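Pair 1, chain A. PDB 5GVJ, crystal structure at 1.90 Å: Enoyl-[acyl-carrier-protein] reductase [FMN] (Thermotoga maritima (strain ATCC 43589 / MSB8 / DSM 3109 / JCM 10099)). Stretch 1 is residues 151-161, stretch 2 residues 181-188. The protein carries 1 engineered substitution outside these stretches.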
# COMPACT_ATOMS: atom_id res chain seq x y z
N THR A 151 0.29 2.75 5.26
CA THR A 151 -0.37 2.23 4.07
C THR A 151 -0.74 0.76 4.25
O THR A 151 -0.21 0.06 5.12
CB THR A 151 0.52 2.35 2.83
OG1 THR A 151 1.61 1.43 2.97
CG2 THR A 151 1.05 3.77 2.68
N THR A 152 -1.64 0.29 3.38
CA THR A 152 -2.11 -1.09 3.46
C THR A 152 -0.96 -2.08 3.31
O THR A 152 -0.88 -3.07 4.05
CB THR A 152 -3.17 -1.34 2.39
OG1 THR A 152 -4.28 -0.48 2.64
CG2 THR A 152 -3.66 -2.79 2.41
N PHE A 153 -0.08 -1.83 2.34
CA PHE A 153 0.98 -2.78 2.02
C PHE A 153 1.81 -3.09 3.24
O PHE A 153 2.18 -4.25 3.48
CB PHE A 153 1.86 -2.21 0.91
CG PHE A 153 2.51 -3.25 0.08
CD1 PHE A 153 1.87 -3.74 -1.05
CD2 PHE A 153 3.73 -3.78 0.45
CE1 PHE A 153 2.45 -4.73 -1.80
CE2 PHE A 153 4.32 -4.76 -0.30
CZ PHE A 153 3.68 -5.24 -1.44
N VAL A 154 2.12 -2.07 4.04
CA VAL A 154 2.93 -2.24 5.24
C VAL A 154 2.06 -2.72 6.40
O VAL A 154 2.43 -3.64 7.15
CB VAL A 154 3.63 -0.92 5.57
CG1 VAL A 154 4.27 -0.99 6.96
CG2 VAL A 154 4.68 -0.57 4.50
N LEU A 155 0.91 -2.09 6.59
CA LEU A 155 0.12 -2.30 7.80
C LEU A 155 -0.40 -3.73 7.90
O LEU A 155 -0.30 -4.36 8.96
CB LEU A 155 -1.05 -1.32 7.82
CG LEU A 155 -1.94 -1.42 9.06
CD1 LEU A 155 -1.21 -0.88 10.28
CD2 LEU A 155 -3.22 -0.63 8.79
N VAL A 156 -0.97 -4.26 6.82
CA VAL A 156 -1.50 -5.62 6.86
C VAL A 156 -0.40 -6.61 7.21
O VAL A 156 -0.61 -7.55 7.97
CB VAL A 156 -2.19 -5.98 5.53
CG1 VAL A 156 -2.61 -7.45 5.52
CG2 VAL A 156 -3.39 -5.08 5.31
N ASN A 157 0.80 -6.41 6.64
CA ASN A 157 1.92 -7.31 6.90
C ASN A 157 2.28 -7.29 8.38
O ASN A 157 2.36 -8.34 9.02
CB ASN A 157 3.11 -6.88 6.04
CG ASN A 157 4.29 -7.85 6.12
OD1 ASN A 157 4.33 -8.75 6.97
ND2 ASN A 157 5.27 -7.66 5.23
N LYS A 158 2.47 -6.10 8.95
CA LYS A 158 2.92 -6.02 10.34
C LYS A 158 1.83 -6.49 11.29
O LYS A 158 2.10 -7.24 12.24
CB LYS A 158 3.34 -4.59 10.69
CG LYS A 158 3.77 -4.40 12.14
CD LYS A 158 4.98 -5.26 12.49
CE LYS A 158 5.59 -4.86 13.83
NZ LYS A 158 6.49 -5.93 14.37
N VAL A 159 0.59 -6.08 11.05
CA VAL A 159 -0.51 -6.45 11.94
C VAL A 159 -0.70 -7.96 11.95
O VAL A 159 -0.81 -8.58 13.01
CB VAL A 159 -1.79 -5.70 11.55
CG1 VAL A 159 -3.02 -6.29 12.26
CG2 VAL A 159 -1.67 -4.23 11.89
N SER A 160 -0.75 -8.58 10.76
CA SER A 160 -0.97 -10.02 10.73
C SER A 160 0.14 -10.78 11.45
O SER A 160 -0.11 -11.82 12.07
CB SER A 160 -1.13 -10.52 9.29
OG SER A 160 0.02 -10.23 8.51
N ARG A 161 1.37 -10.29 11.38
CA ARG A 161 2.45 -10.94 12.12
C ARG A 161 2.32 -10.75 13.62
O ARG A 161 2.87 -11.57 14.38
CB ARG A 161 3.80 -10.41 11.64
CG ARG A 161 4.12 -10.81 10.22
CD ARG A 161 5.51 -10.35 9.85
NE ARG A 161 5.77 -10.53 8.42
CZ ARG A 161 6.40 -11.58 7.90
NH1 ARG A 161 6.82 -12.56 8.69
NH2 ARG A 161 6.61 -11.64 6.60
N ALA A 181 -3.28 -10.09 -3.22
CA ALA A 181 -2.21 -9.34 -2.59
C ALA A 181 -2.42 -9.20 -1.09
O ALA A 181 -1.48 -9.38 -0.31
CB ALA A 181 -2.10 -7.96 -3.23
N ALA A 182 -3.65 -8.87 -0.66
CA ALA A 182 -3.93 -8.76 0.77
C ALA A 182 -3.70 -10.08 1.48
O ALA A 182 -3.11 -10.13 2.57
CB ALA A 182 -5.36 -8.28 0.99
N PHE A 183 -4.15 -11.18 0.87
CA PHE A 183 -3.96 -12.49 1.47
C PHE A 183 -2.48 -12.84 1.57
O PHE A 183 -2.02 -13.45 2.55
CB PHE A 183 -4.73 -13.54 0.66
CG PHE A 183 -6.20 -13.61 0.99
CD1 PHE A 183 -6.91 -12.46 1.30
CD2 PHE A 183 -6.86 -14.82 0.99
CE1 PHE A 183 -8.27 -12.52 1.61
CE2 PHE A 183 -8.22 -14.89 1.30
CZ PHE A 183 -8.91 -13.74 1.60
N ALA A 184 -1.69 -12.44 0.56
CA ALA A 184 -0.25 -12.66 0.61
C ALA A 184 0.38 -11.92 1.78
O ALA A 184 1.30 -12.44 2.42
CB ALA A 184 0.40 -12.20 -0.70
N LEU A 185 -0.08 -10.70 2.08
CA LEU A 185 0.46 -9.97 3.21
C LEU A 185 0.02 -10.56 4.55
O LEU A 185 0.57 -10.16 5.59
CB LEU A 185 0.04 -8.50 3.14
CG LEU A 185 0.52 -7.71 1.92
CD1 LEU A 185 -0.15 -6.34 1.84
CD2 LEU A 185 2.03 -7.57 1.96
N GLY A 186 -0.93 -11.49 4.56
CA GLY A 186 -1.40 -12.13 5.77
C GLY A 186 -2.88 -11.96 6.09
O GLY A 186 -3.35 -12.53 7.08
N ALA A 187 -3.63 -11.18 5.31
CA ALA A 187 -5.06 -11.04 5.58
C ALA A 187 -5.80 -12.31 5.21
O ALA A 187 -5.36 -13.09 4.37
CB ALA A 187 -5.64 -9.85 4.81
N GLU A 188 -6.97 -12.50 5.84
CA GLU A 188 -7.87 -13.60 5.49
C GLU A 188 -9.24 -13.11 5.04
O GLU A 188 -10.15 -13.92 4.87
CB GLU A 188 -7.96 -14.57 6.66
CG GLU A 188 -6.57 -15.09 6.99
CD GLU A 188 -6.51 -15.98 8.21
OE1 GLU A 188 -6.89 -17.16 8.08
OE2 GLU A 188 -6.08 -15.51 9.27

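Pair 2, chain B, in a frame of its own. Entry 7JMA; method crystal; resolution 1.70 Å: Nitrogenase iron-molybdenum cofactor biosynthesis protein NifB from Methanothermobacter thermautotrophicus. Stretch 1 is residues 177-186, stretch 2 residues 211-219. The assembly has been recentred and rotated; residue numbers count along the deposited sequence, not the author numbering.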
# COMPACT_ATOMS: atom_id res chain seq x y z
N GLN B 177 1.73 -9.72 3.65
CA GLN B 177 1.66 -8.28 3.87
C GLN B 177 1.83 -7.96 5.36
O GLN B 177 2.48 -6.97 5.71
CB GLN B 177 0.36 -7.70 3.30
CG GLN B 177 -0.91 -8.07 4.02
CD GLN B 177 -2.15 -7.52 3.33
OE1 GLN B 177 -2.07 -6.80 2.31
NE2 GLN B 177 -3.30 -7.83 3.88
N LEU B 178 1.31 -8.83 6.25
CA LEU B 178 1.46 -8.56 7.68
C LEU B 178 2.89 -8.80 8.15
O LEU B 178 3.41 -8.04 8.98
CB LEU B 178 0.49 -9.43 8.48
CG LEU B 178 -0.99 -9.09 8.24
CD1 LEU B 178 -1.88 -10.06 8.99
CD2 LEU B 178 -1.29 -7.63 8.63
N GLU B 179 3.53 -9.88 7.67
CA GLU B 179 4.95 -10.07 7.94
C GLU B 179 5.77 -8.94 7.35
O GLU B 179 6.78 -8.52 7.93
CB GLU B 179 5.41 -11.41 7.38
N GLY B 180 5.34 -8.44 6.18
CA GLY B 180 6.06 -7.35 5.55
C GLY B 180 6.02 -6.07 6.37
O GLY B 180 6.99 -5.31 6.39
N ILE B 181 4.88 -5.79 7.00
CA ILE B 181 4.79 -4.64 7.89
C ILE B 181 5.85 -4.75 8.97
O ILE B 181 6.56 -3.78 9.28
CB ILE B 181 3.37 -4.54 8.50
CG1 ILE B 181 2.34 -4.18 7.43
CG2 ILE B 181 3.33 -3.51 9.63
CD1 ILE B 181 0.91 -4.25 7.97
N GLU B 182 5.98 -5.94 9.57
CA GLU B 182 6.95 -6.00 10.67
C GLU B 182 8.38 -5.92 10.15
O GLU B 182 9.24 -5.33 10.81
CB GLU B 182 6.76 -7.26 11.52
CG GLU B 182 6.23 -8.48 10.90
CD GLU B 182 5.87 -9.53 11.94
OE1 GLU B 182 4.75 -10.08 11.89
OE2 GLU B 182 6.71 -9.81 12.82
N LYS B 183 8.65 -6.46 8.96
CA LYS B 183 10.00 -6.35 8.41
C LYS B 183 10.36 -4.92 8.06
O LYS B 183 11.51 -4.51 8.24
CB LYS B 183 10.12 -7.24 7.16
CG LYS B 183 10.25 -8.72 7.51
CD LYS B 183 10.51 -9.58 6.27
CE LYS B 183 11.98 -9.56 5.87
NZ LYS B 183 12.43 -10.88 5.37
N LEU B 184 9.41 -4.15 7.51
CA LEU B 184 9.66 -2.73 7.28
C LEU B 184 9.86 -2.00 8.59
O LEU B 184 10.83 -1.23 8.75
CB LEU B 184 8.49 -2.09 6.55
CG LEU B 184 8.29 -2.57 5.11
CD1 LEU B 184 7.06 -1.85 4.58
CD2 LEU B 184 9.52 -2.28 4.27
N ALA B 185 8.93 -2.18 9.52
CA ALA B 185 8.96 -1.41 10.77
C ALA B 185 10.26 -1.63 11.53
O ALA B 185 10.78 -0.68 12.15
CB ALA B 185 7.76 -1.78 11.64
N GLU B 186 10.78 -2.87 11.55
CA GLU B 186 11.99 -3.13 12.33
C GLU B 186 13.22 -2.50 11.69
O GLU B 186 14.24 -2.32 12.36
CB GLU B 186 12.18 -4.63 12.53
CG GLU B 186 12.54 -5.40 11.30
CD GLU B 186 12.39 -6.91 11.50
OE1 GLU B 186 12.80 -7.68 10.60
OE2 GLU B 186 11.87 -7.32 12.56
N ARG B 211 -5.93 -3.37 15.18
CA ARG B 211 -5.23 -4.07 16.26
C ARG B 211 -4.10 -4.92 15.70
O ARG B 211 -2.99 -4.92 16.25
CB ARG B 211 -6.21 -4.92 17.06
CG ARG B 211 -7.15 -4.14 17.94
CD ARG B 211 -8.01 -5.07 18.78
NE ARG B 211 -9.29 -4.45 19.11
CZ ARG B 211 -9.48 -3.65 20.15
NH1 ARG B 211 -8.48 -3.36 20.97
NH2 ARG B 211 -10.68 -3.13 20.38
N GLU B 212 -4.35 -5.62 14.58
CA GLU B 212 -3.34 -6.52 14.03
C GLU B 212 -2.15 -5.74 13.47
O GLU B 212 -0.99 -6.11 13.70
CB GLU B 212 -3.94 -7.40 12.94
CG GLU B 212 -3.01 -8.51 12.49
CD GLU B 212 -2.55 -9.40 13.64
OE1 GLU B 212 -1.36 -9.78 13.66
OE2 GLU B 212 -3.38 -9.71 14.53
N VAL B 213 -2.41 -4.68 12.70
CA VAL B 213 -1.27 -3.99 12.09
C VAL B 213 -0.52 -3.18 13.14
O VAL B 213 0.69 -2.97 13.01
CB VAL B 213 -1.70 -3.13 10.89
CG1 VAL B 213 -2.39 -4.00 9.80
CG2 VAL B 213 -2.59 -1.94 11.32
N LYS B 214 -1.20 -2.73 14.19
CA LYS B 214 -0.50 -2.06 15.28
C LYS B 214 0.47 -3.02 15.96
O LYS B 214 1.61 -2.66 16.28
CB LYS B 214 -1.49 -1.50 16.29
CG LYS B 214 -0.83 -0.92 17.53
CD LYS B 214 -1.07 0.57 17.65
CE LYS B 214 -0.30 1.16 18.82
NZ LYS B 214 1.11 1.46 18.43
N LYS B 215 0.03 -4.27 16.16
CA LYS B 215 0.89 -5.29 16.75
C LYS B 215 2.13 -5.56 15.89
O LYS B 215 3.18 -5.92 16.43
CB LYS B 215 0.09 -6.59 16.95
CG LYS B 215 0.82 -7.68 17.71
CD LYS B 215 0.01 -8.98 17.72
CE LYS B 215 -1.48 -8.72 17.88
NZ LYS B 215 -2.22 -9.96 18.28
N ARG B 216 2.01 -5.39 14.58
CA ARG B 216 3.10 -5.67 13.64
C ARG B 216 4.03 -4.48 13.44
O ARG B 216 5.08 -4.65 12.81
CB ARG B 216 2.56 -6.08 12.26
CG ARG B 216 1.55 -7.24 12.25
CD ARG B 216 2.21 -8.59 12.27
NE ARG B 216 1.22 -9.66 12.21
CZ ARG B 216 1.44 -10.84 11.62
NH1 ARG B 216 2.62 -11.08 11.06
NH2 ARG B 216 0.48 -11.76 11.60
N GLY B 217 3.66 -3.30 13.92
CA GLY B 217 4.55 -2.16 13.84
C GLY B 217 4.08 -0.99 12.98
O GLY B 217 4.85 -0.04 12.78
N ALA B 218 2.84 -1.02 12.50
CA ALA B 218 2.32 0.11 11.73
C ALA B 218 2.24 1.36 12.60
O ALA B 218 2.03 1.28 13.82
CB ALA B 218 0.94 -0.20 11.14
N SER B 219 2.40 2.52 11.96
CA SER B 219 2.37 3.82 12.64
C SER B 219 1.07 4.58 12.48
O SER B 219 0.76 5.42 13.34
CB SER B 219 3.51 4.72 12.14
OG SER B 219 4.78 4.21 12.55

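Pair 1 and pair 2 share one backbone arrangement. In each, a helix in the first stretch packs against the C-terminal end of a helix in the second. The helix axes approach to 9.0 Å in both, and their directions differ by 39° in pair 1 and 37° in pair 2. Fourteen central residues superpose with an RMSD of 0.5 Å.

The second helix closes the same way in both. Gly A186 matches Gly B217. Each has positive phi and forms part of a Schellman motif. Ala A187 N bonds to Ala A182 O at 3.0 Å, and Ala B218 N bonds to Val B213 O at 2.9 Å. Glycine suits this site for two reasons. A CB would jam against the preceding carbonyl, and it would also clash with the first helix, at Ser A160 OG in pair 1 and at Ala B185 CB in pair 2.

Ser A160 and Ala B185 match, and both point toward the other stretch. Ser A160 OG lies 3.0 Å from Leu A185 O, within hydrogen-bonding distance. It also lies close to Val A156 O and Asn A157 O, so its proton is not assigned. Ala B185 has no hydroxyl. Its CB packs 3.6 Å from Gly B217 O.

The main difference is at Leu A185 and Arg B216, whose CA atoms fall 0.1 Å apart. Each has more of its surface covered by the other stretch than any other residue of its stretch, and each is a knob in a hole on the first helix. Leu A185 sits among Thr A152, Phe A153, Val A156 and Asn A157. Its CD2 lies over one face of the Phe A153 ring, 4.3 Å from CE2. This filling is apolar.

Arg B216 sits among Leu B178, Glu B179, Ile B181 and Glu B182. Leu B178, which matches Phe A153, places its CB over one face of the guanidinium, 3.6 Å from Arg B216 CZ. The charge is met at the edge: Arg B216 NH1 forms a very short 2.5 Å salt bridge with Glu B182 OE1. Within its own stretch, Arg B216 NE bonds to Glu B212 OE1 at 3.0 Å. Asn A157 matches Glu B182 but makes no such bridge; its OD1 accepts a bond from Arg A161 NE at 2.7 Å.

Val A156 and Ile B181 match closely and do similar work. Val A156 CG1 touches Leu A185 CB at 3.7 Å, and Ile B181 CG2 touches Arg B216 CB at 3.8 Å. Val A156 CG1 also lies 4.0 Å from Ala A182 O. At the matching position, Ile B181 CD1 meets the side chain of Val B213, 3.8 Å from its CG1.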